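PDB 2YZV: ADP-ribosylglycohydrolase from Thermus thermophilus, which belongs to the ADP-ribosylglycohydrolase family and has a mainly helical chain that holds two neighbouring magnesium ions. Local coordinates for residues L150-A155 with E163-T168; D197-L202 with P218-G223. One frame throughout, in Å; residues are numbered along the deposited sequence.

Contact 1: L150-A155 with E163-T168; sequences LARRAA and EALEAT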
loop_
_atom_site.group_PDB
_atom_site.type_symbol
_atom_site.label_atom_id
_atom_site.label_comp_id
_atom_site.label_asym_id
_atom_site.label_seq_id
_atom_site.Cartn_x
_atom_site.Cartn_y
_atom_site.Cartn_z
ATOM N N LEU A 150 -12.210 -10.110 0.716
ATOM C CA LEU A 150 -11.955 -9.346 1.930
ATOM C C LEU A 150 -11.266 -8.044 1.537
ATOM O O LEU A 150 -11.520 -6.993 2.129
ATOM C CB LEU A 150 -11.062 -10.140 2.887
ATOM C CG LEU A 150 -11.650 -11.466 3.385
ATOM C CD1 LEU A 150 -10.625 -12.192 4.247
ATOM C CD2 LEU A 150 -12.926 -11.198 4.180
ATOM N N ALA A 151 -10.400 -8.115 0.531
ATOM C CA ALA A 151 -9.691 -6.922 0.066
ATOM C C ALA A 151 -10.684 -5.920 -0.513
ATOM O O ALA A 151 -10.561 -4.714 -0.288
ATOM C CB ALA A 151 -8.646 -7.297 -0.983
ATOM N N ARG A 152 -11.666 -6.413 -1.261
ATOM C CA ARG A 152 -12.667 -5.525 -1.839
ATOM C C ARG A 152 -13.465 -4.867 -0.721
ATOM O O ARG A 152 -13.748 -3.670 -0.765
ATOM C CB ARG A 152 -13.608 -6.295 -2.773
ATOM C CG ARG A 152 -14.787 -5.467 -3.274
ATOM C CD ARG A 152 -15.583 -6.216 -4.329
ATOM N NE ARG A 152 -14.853 -6.301 -5.590
ATOM C CZ ARG A 152 -15.198 -5.660 -6.703
ATOM N NH1 ARG A 152 -16.271 -4.881 -6.724
ATOM N NH2 ARG A 152 -14.461 -5.789 -7.795
ATOM N N ARG A 153 -13.831 -5.651 0.289
ATOM C CA ARG A 153 -14.586 -5.107 1.410
ATOM C C ARG A 153 -13.750 -4.072 2.166
ATOM O O ARG A 153 -14.268 -3.038 2.592
ATOM C CB ARG A 153 -15.029 -6.241 2.340
ATOM C CG ARG A 153 -16.138 -7.097 1.737
ATOM C CD ARG A 153 -16.342 -8.387 2.515
ATOM N NE ARG A 153 -16.755 -8.156 3.895
ATOM C CZ ARG A 153 -16.747 -9.096 4.835
ATOM N NH1 ARG A 153 -16.343 -10.323 4.533
ATOM N NH2 ARG A 153 -17.135 -8.812 6.073
ATOM N N ALA A 154 -12.456 -4.340 2.313
ATOM C CA ALA A 154 -11.564 -3.413 3.013
ATOM C C ALA A 154 -11.452 -2.097 2.249
ATOM O O ALA A 154 -11.272 -1.032 2.844
ATOM C CB ALA A 154 -10.182 -4.042 3.184
ATOM N N ALA A 155 -11.553 -2.165 0.929
ATOM C CA ALA A 155 -11.473 -0.962 0.117
ATOM C C ALA A 155 -12.785 -0.193 0.203
ATOM O O ALA A 155 -12.788 1.035 0.300
ATOM C CB ALA A 155 -11.179 -1.325 -1.342
ATOM N N GLU A 163 -12.987 0.729 -10.376
ATOM C CA GLU A 163 -11.558 0.577 -10.615
ATOM C C GLU A 163 -10.712 0.568 -9.353
ATOM O O GLU A 163 -9.639 -0.029 -9.339
ATOM C CB GLU A 163 -11.041 1.653 -11.586
ATOM C CG GLU A 163 -11.256 3.091 -11.141
ATOM C CD GLU A 163 -12.543 3.687 -11.686
ATOM O OE1 GLU A 163 -13.626 3.142 -11.387
ATOM O OE2 GLU A 163 -12.467 4.705 -12.413
ATOM N N ALA A 164 -11.180 1.228 -8.297
ATOM C CA ALA A 164 -10.431 1.238 -7.044
ATOM C C ALA A 164 -10.595 -0.114 -6.362
ATOM O O ALA A 164 -9.639 -0.668 -5.822
ATOM C CB ALA A 164 -10.924 2.352 -6.133
ATOM N N LEU A 165 -11.811 -0.648 -6.389
ATOM C CA LEU A 165 -12.059 -1.948 -5.784
ATOM C C LEU A 165 -11.244 -3.023 -6.506
ATOM O O LEU A 165 -10.596 -3.851 -5.869
ATOM C CB LEU A 165 -13.554 -2.286 -5.846
ATOM C CG LEU A 165 -14.456 -1.261 -5.154
ATOM C CD1 LEU A 165 -15.887 -1.774 -5.130
ATOM C CD2 LEU A 165 -13.972 -1.004 -3.733
ATOM N N GLU A 166 -11.260 -2.996 -7.836
ATOM C CA GLU A 166 -10.523 -3.990 -8.612
ATOM C C GLU A 166 -9.010 -3.839 -8.458
ATOM O O GLU A 166 -8.286 -4.832 -8.423
ATOM C CB GLU A 166 -10.906 -3.900 -10.090
ATOM C CG GLU A 166 -12.375 -4.180 -10.355
ATOM C CD GLU A 166 -12.739 -4.030 -11.816
ATOM O OE1 GLU A 166 -12.061 -3.251 -12.514
ATOM O OE2 GLU A 166 -13.709 -4.682 -12.258
ATOM N N ALA A 167 -8.528 -2.603 -8.381
ATOM C CA ALA A 167 -7.093 -2.376 -8.222
ATOM C C ALA A 167 -6.640 -2.960 -6.888
ATOM O O ALA A 167 -5.529 -3.479 -6.770
ATOM C CB ALA A 167 -6.785 -0.884 -8.274
ATOM N N THR A 168 -7.509 -2.877 -5.885
ATOM C CA THR A 168 -7.194 -3.407 -4.567
ATOM C C THR A 168 -7.103 -4.929 -4.637
ATOM O O THR A 168 -6.222 -5.535 -4.023
ATOM C CB THR A 168 -8.258 -2.985 -3.530
ATOM O OG1 THR A 168 -8.337 -1.554 -3.495
ATOM C CG2 THR A 168 -7.882 -3.500 -2.138
HETATM O O HOH W 1 -15.593 -5.365 -10.410
#
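Leu165 is central to this contact between two helices, with Ala155 on one side and the guanidinium of Arg152 on another. Its methyl CD2 lies 3.7 Å from CB of Ala155, while its CD1 branch reaches NH1 of Arg152. Thr168 wedges in beside them, its CG2 4.0 Å from CB of Ala151; the same methyl touches the carbonyl O of Ala151. Alanines suit positions 151 and 155, one turn apart, because their small CB atoms let the neighbouring helix come near. The segments belong to helices 147-156 and 162-179, consecutive helices joined by a short connection in an all-helical fold; their axes approach to 8.5 Å and run roughly antiparallel, at 137°. Arg152 leaves its helix with CG anti to the backbone N (chi1 173°) and bends at chi3, so that Leu165 CB lies 3.8 Å above the plane of the Arg152 guanidinium, over its centre. Among polar groups, Thr168 OG1 donates to Ala164 O at 2.8 Å, satisfying a buried hydroxyl; that oxygen also accepts from Thr168 N. Arg152 NE forms a salt bridge with Glu169. A water links Arg152 NH2 to Glu166 OE2, which also makes a salt bridge with Arg162, while Glu166 OE1 accepts from the backbone N of His199.

Contact 2: D197-L202 with P218-G223; sequences DLHPAL and PGYAPG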
loop_
_atom_site.group_PDB
_atom_site.type_symbol
_atom_site.label_atom_id
_atom_site.label_comp_id
_atom_site.label_asym_id
_atom_site.label_seq_id
_atom_site.Cartn_x
_atom_site.Cartn_y
_atom_site.Cartn_z
ATOM N N ASP A 197 -12.890 -9.396 -16.744
ATOM C CA ASP A 197 -13.787 -8.263 -16.929
ATOM C C ASP A 197 -13.481 -7.184 -15.898
ATOM O O ASP A 197 -14.072 -7.144 -14.816
ATOM C CB ASP A 197 -15.245 -8.716 -16.809
ATOM C CG ASP A 197 -16.223 -7.563 -16.912
ATOM O OD1 ASP A 197 -15.997 -6.662 -17.746
ATOM O OD2 ASP A 197 -17.223 -7.561 -16.165
ATOM N N LEU A 198 -12.538 -6.316 -16.246
ATOM C CA LEU A 198 -12.122 -5.232 -15.370
ATOM C C LEU A 198 -12.412 -3.882 -16.011
ATOM O O LEU A 198 -12.645 -3.788 -17.219
ATOM C CB LEU A 198 -10.620 -5.329 -15.088
ATOM C CG LEU A 198 -10.089 -6.634 -14.489
ATOM C CD1 LEU A 198 -8.561 -6.611 -14.449
ATOM C CD2 LEU A 198 -10.662 -6.813 -13.098
ATOM N N HIS A 199 -12.400 -2.839 -15.193
ATOM C CA HIS A 199 -12.617 -1.488 -15.689
ATOM C C HIS A 199 -11.554 -1.269 -16.772
ATOM O O HIS A 199 -10.402 -1.663 -16.610
ATOM C CB HIS A 199 -12.447 -0.499 -14.535
ATOM C CG HIS A 199 -12.653 0.930 -14.921
ATOM N ND1 HIS A 199 -11.717 1.652 -15.630
ATOM C CD2 HIS A 199 -13.679 1.779 -14.677
ATOM C CE1 HIS A 199 -12.157 2.885 -15.806
ATOM N NE2 HIS A 199 -13.345 2.988 -15.237
ATOM N N PRO A 200 -11.933 -0.650 -17.902
ATOM C CA PRO A 200 -10.997 -0.399 -19.003
ATOM C C PRO A 200 -9.631 0.161 -18.610
ATOM O O PRO A 200 -8.611 -0.235 -19.175
ATOM C CB PRO A 200 -11.774 0.562 -19.902
ATOM C CG PRO A 200 -13.175 0.114 -19.717
ATOM C CD PRO A 200 -13.271 -0.123 -18.223
ATOM N N ALA A 201 -9.610 1.085 -17.654
ATOM C CA ALA A 201 -8.353 1.688 -17.220
ATOM C C ALA A 201 -7.456 0.657 -16.550
ATOM O O ALA A 201 -6.243 0.626 -16.781
ATOM C CB ALA A 201 -8.627 2.843 -16.262
ATOM N N LEU A 202 -8.053 -0.191 -15.721
ATOM C CA LEU A 202 -7.286 -1.214 -15.027
ATOM C C LEU A 202 -6.886 -2.302 -16.015
ATOM O O LEU A 202 -5.809 -2.884 -15.910
ATOM C CB LEU A 202 -8.109 -1.805 -13.880
ATOM C CG LEU A 202 -7.357 -2.750 -12.943
ATOM C CD1 LEU A 202 -6.132 -2.056 -12.376
ATOM C CD2 LEU A 202 -8.282 -3.197 -11.831
ATOM N N PRO A 218 0.472 9.277 -10.028
ATOM C CA PRO A 218 -0.987 9.437 -9.996
ATOM C C PRO A 218 -1.673 9.149 -8.667
ATOM O O PRO A 218 -1.195 8.342 -7.869
ATOM C CB PRO A 218 -1.479 8.464 -11.076
ATOM C CG PRO A 218 -0.228 8.043 -11.830
ATOM C CD PRO A 218 0.833 8.065 -10.778
ATOM N N GLY A 219 -2.809 9.810 -8.463
ATOM C CA GLY A 219 -3.605 9.608 -7.265
ATOM C C GLY A 219 -4.728 8.633 -7.591
ATOM O O GLY A 219 -5.329 8.036 -6.704
ATOM N N TYR A 220 -4.998 8.474 -8.885
ATOM C CA TYR A 220 -6.036 7.575 -9.391
ATOM C C TYR A 220 -5.550 6.141 -9.155
ATOM O O TYR A 220 -4.454 5.792 -9.571
ATOM C CB TYR A 220 -6.228 7.866 -10.886
ATOM C CG TYR A 220 -7.274 7.055 -11.612
ATOM C CD1 TYR A 220 -8.585 6.979 -11.143
ATOM C CD2 TYR A 220 -6.965 6.420 -12.813
ATOM C CE1 TYR A 220 -9.567 6.294 -11.857
ATOM C CE2 TYR A 220 -7.936 5.734 -13.536
ATOM C CZ TYR A 220 -9.235 5.676 -13.052
ATOM O OH TYR A 220 -10.194 5.000 -13.767
ATOM N N ALA A 221 -6.366 5.317 -8.496
ATOM C CA ALA A 221 -5.973 3.940 -8.170
ATOM C C ALA A 221 -5.280 3.139 -9.273
ATOM O O ALA A 221 -4.199 2.596 -9.052
ATOM C CB ALA A 221 -7.178 3.157 -7.632
ATOM N N PRO A 222 -5.891 3.033 -10.463
ATOM C CA PRO A 222 -5.221 2.265 -11.519
ATOM C C PRO A 222 -3.848 2.843 -11.860
ATOM O O PRO A 222 -2.893 2.100 -12.100
ATOM C CB PRO A 222 -6.194 2.366 -12.691
ATOM C CG PRO A 222 -7.529 2.471 -12.010
ATOM C CD PRO A 222 -7.244 3.438 -10.884
ATOM N N GLY A 223 -3.758 4.171 -11.882
ATOM C CA GLY A 223 -2.499 4.825 -12.200
ATOM C C GLY A 223 -1.450 4.638 -11.120
ATOM O O GLY A 223 -0.255 4.520 -11.413
#
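Two helix starts meet here, each preceded by a loop, and the backbones come nearest at Leu202 and Pro222, whose CA atoms are 5.4 Å apart. His199 and Tyr220 occupy the N-cap positions of helices 200-209 and 221-234, and His199 makes a capping bond with its side chain. With CG anti to the backbone N (chi1 -180°), the His199 ring swings back so that ND1 accepts from Ala201 N at 3.0 Å, the N-H...N angle being 154°. Because ND1 accepts, it carries no proton; the Ala201 N-H approaches near the ring plane, which holds the imidazole's rotation. Prolines suit positions 200 and 222: amide hydrogens in a first helical turn have no carbonyl partner four residues back within the helix, so nothing is forfeited. CD of Pro200 packs on a face of the imidazole, and CD of Pro222 sits 3.4 Å above the centre of the Tyr220 ring, a CH-pi-like contact. Across the interface the tyrosine presents its tip and edge: Tyr220 OH, hydrogen-bonded to Glu163, is 3.5 Å from CE1 of His199, and CB of Ala201 is 4.0 Å from Tyr220 CE2, near the ring plane. Alongside, CB of Pro222 meets CB of Ala201 at 4.3 Å and CD1 of Leu202, loose apolar contacts without any hydrogen bond across. Leu202 also packs on Leu225, while helix 162-179 lies alongside, its Glu163 touching His199 and Pro222 and its Glu166 touching Leu198 and Leu202.

Helix 162-179 joins the two contacts, whose centres lie 12 Å apart and which follow one another in sequence: contact 1 packs one side of this helix on helix 147-156, and its acidic residues reach contact 2. The hydrogen bond from Glu163 OE2 to Tyr220 OH spans 2.7 Å, tying the helix to one helix start of contact 2. Glu166 OE1 reaches the backbone N of His199, also at 2.7 Å, at the other start, while its OE2 takes the water near Arg152. Glu166 CB packs tightly on Leu202 CD2, at 3.2 Å. Neither contact supplies a magnesium ligand: these include Thr56, Asp58, Asp251, Asp253 (shared) and Thr254; the Tyr220 side chain is about 12 Å from a bound magnesium ion.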